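Local coordinates for protein rhamnosidase B (PDB 2OKX) that hydrolyses alpha-L-rhamnosides as a glycoside hydrolase of family 78, probably releasing terminal L-rhamnose from its substrates, at residues A247-E253 with A323-P329. Coordinates in Å, arbitrary orientation, origin at the centre of the assembly. Numbering follows the deposited sequence.
Sequences ATILTLE and AFTLRSP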
loop_
_atom_site.group_PDB
_atom_site.type_symbol
_atom_site.label_atom_id
_atom_site.label_comp_id
_atom_site.label_asym_id
_atom_site.label_seq_id
_atom_site.Cartn_x
_atom_site.Cartn_y
_atom_site.Cartn_z
ATOM N N ALA A 247 1.704 5.700 31.229
ATOM C CA ALA A 247 2.432 5.944 32.466
ATOM C C ALA A 247 3.264 4.756 32.919
ATOM O O ALA A 247 2.867 3.601 32.757
ATOM C CB ALA A 247 1.459 6.344 33.568
ATOM N N THR A 248 4.422 5.060 33.490
ATOM C CA THR A 248 5.320 4.038 33.996
ATOM C C THR A 248 6.199 4.639 35.084
ATOM O O THR A 248 6.462 5.847 35.097
ATOM C CB THR A 248 6.239 3.482 32.884
ATOM O OG1 THR A 248 6.915 2.310 33.363
ATOM C CG2 THR A 248 7.278 4.522 32.478
ATOM N N ILE A 249 6.645 3.788 36.000
ATOM C CA ILE A 249 7.517 4.228 37.079
ATOM C C ILE A 249 8.948 3.875 36.704
ATOM O O ILE A 249 9.278 2.704 36.518
ATOM C CB ILE A 249 7.173 3.534 38.412
ATOM C CG1 ILE A 249 5.724 3.830 38.799
ATOM C CG2 ILE A 249 8.118 4.013 39.504
ATOM C CD1 ILE A 249 5.449 5.299 39.034
ATOM N N LEU A 250 9.789 4.895 36.584
ATOM C CA LEU A 250 11.192 4.712 36.240
ATOM C C LEU A 250 12.015 4.736 37.521
ATOM O O LEU A 250 12.040 5.743 38.224
ATOM C CB LEU A 250 11.657 5.838 35.312
ATOM C CG LEU A 250 13.153 5.933 35.012
ATOM C CD1 LEU A 250 13.618 4.672 34.312
ATOM C CD2 LEU A 250 13.425 7.154 34.144
ATOM N N THR A 251 12.691 3.630 37.818
ATOM C CA THR A 251 13.503 3.544 39.026
ATOM C C THR A 251 14.984 3.428 38.703
ATOM O O THR A 251 15.407 2.501 38.008
ATOM C CB THR A 251 13.106 2.328 39.883
ATOM O OG1 THR A 251 11.706 2.379 40.169
ATOM C CG2 THR A 251 13.877 2.329 41.194
ATOM N N LEU A 252 15.764 4.379 39.209
ATOM C CA LEU A 252 17.207 4.388 39.002
ATOM C C LEU A 252 17.920 3.875 40.246
ATOM O O LEU A 252 17.682 4.366 41.351
ATOM C CB LEU A 252 17.701 5.801 38.695
ATOM C CG LEU A 252 17.542 6.329 37.270
ATOM C CD1 LEU A 252 18.182 7.705 37.169
ATOM C CD2 LEU A 252 18.207 5.371 36.294
ATOM N N GLU A 253 18.794 2.889 40.066
ATOM C CA GLU A 253 19.544 2.333 41.185
ATOM C C GLU A 253 20.491 3.401 41.716
ATOM O O GLU A 253 20.732 3.491 42.919
ATOM C CB GLU A 253 20.342 1.109 40.737
ATOM C CG GLU A 253 19.490 -0.008 40.160
ATOM C CD GLU A 253 20.305 -1.241 39.810
ATOM O OE1 GLU A 253 19.719 -2.215 39.288
ATOM O OE2 GLU A 253 21.531 -1.234 40.058
ATOM N N ALA A 323 21.818 2.024 35.506
ATOM C CA ALA A 323 20.835 0.946 35.514
ATOM C C ALA A 323 19.454 1.453 35.925
ATOM O O ALA A 323 19.343 2.359 36.751
ATOM C CB ALA A 323 21.287 -0.161 36.462
ATOM N N PHE A 324 18.403 0.873 35.347
ATOM C CA PHE A 324 17.045 1.282 35.690
ATOM C C PHE A 324 16.013 0.183 35.452
ATOM O O PHE A 324 16.244 -0.755 34.689
ATOM C CB PHE A 324 16.639 2.531 34.898
ATOM C CG PHE A 324 16.541 2.307 33.412
ATOM C CD1 PHE A 324 17.676 2.344 32.610
ATOM C CD2 PHE A 324 15.312 2.045 32.818
ATOM C CE1 PHE A 324 17.588 2.124 31.236
ATOM C CE2 PHE A 324 15.213 1.823 31.447
ATOM C CZ PHE A 324 16.355 1.864 30.656
ATOM N N THR A 325 14.875 0.303 36.123
ATOM C CA THR A 325 13.795 -0.658 35.972
ATOM C C THR A 325 12.517 0.109 35.660
ATOM O O THR A 325 12.456 1.327 35.827
ATOM C CB THR A 325 13.573 -1.487 37.261
ATOM O OG1 THR A 325 13.064 -0.640 38.301
ATOM C CG2 THR A 325 14.881 -2.110 37.721
ATOM N N LEU A 326 11.502 -0.613 35.204
ATOM C CA LEU A 326 10.218 -0.019 34.869
ATOM C C LEU A 326 9.097 -0.891 35.397
ATOM O O LEU A 326 9.199 -2.119 35.390
ATOM C CB LEU A 326 10.061 0.103 33.347
ATOM C CG LEU A 326 10.406 1.411 32.631
ATOM C CD1 LEU A 326 11.830 1.836 32.936
ATOM C CD2 LEU A 326 10.207 1.213 31.130
ATOM N N ARG A 327 8.026 -0.262 35.861
ATOM C CA ARG A 327 6.883 -1.019 36.336
ATOM C C ARG A 327 5.619 -0.198 36.177
ATOM O O ARG A 327 5.655 1.030 36.212
ATOM C CB ARG A 327 7.061 -1.454 37.797
ATOM C CG ARG A 327 6.930 -0.365 38.842
ATOM C CD ARG A 327 6.747 -1.007 40.222
ATOM N NE ARG A 327 6.637 -0.021 41.293
ATOM C CZ ARG A 327 7.635 0.764 41.684
ATOM N NH1 ARG A 327 8.820 0.677 41.094
ATOM N NH2 ARG A 327 7.444 1.641 42.660
ATOM N N SER A 328 4.507 -0.893 35.984
ATOM C CA SER A 328 3.212 -0.258 35.802
ATOM C C SER A 328 2.654 0.281 37.108
ATOM O O SER A 328 2.805 -0.342 38.159
ATOM C CB SER A 328 2.222 -1.262 35.216
ATOM O OG SER A 328 0.907 -0.736 35.211
ATOM N N PRO A 329 2.011 1.456 37.061
ATOM C CA PRO A 329 1.435 2.038 38.276
ATOM C C PRO A 329 0.173 1.263 38.636
ATOM O O PRO A 329 -0.398 1.443 39.709
ATOM C CB PRO A 329 1.124 3.477 37.864
ATOM C CG PRO A 329 2.070 3.733 36.719
ATOM C CD PRO A 329 2.012 2.438 35.965
HETATM O O HOH W 1 10.162 0.995 38.475
#
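Start on the face carrying Leu-250 and Leu-252. CD1 of Leu-250 sits against both neighbours across the way, 3.5 Å from CD2 of Phe-324 and 3.6 Å from CD1 of Leu-326, so the leucine fills the notch between them; Leu-252 CD2 tucks up to Phe-324 CB at 3.5 Å. Both Phe-324 and Leu-326 also touch Ile-318 of strand 314-320, which belongs to a second antiparallel sheet of the rhamnosidase D2 domain, consistent with the beta-sandwich of galactose-binding-like domains; the contact's centre is about 38 Å from the centre of the chain. Strand 324-327 pairs here with strand 240-252, whose other flank bonds to strand 297-309. Paired hydrogen bonds join Ile-249 to Arg-327 and Thr-251 to Thr-325, the shortest being Ile-249 N to Arg-327 O and Thr-325 N to Thr-251 O, each 2.9 Å. On the opposite face, the Arg-327 guanidinium lies over Ile-249 CG2 and reaches Glu-298 in a salt bridge. Beyond the strand, the Pro-329 ring drops against Ala-247, CG to CB 4.1 Å.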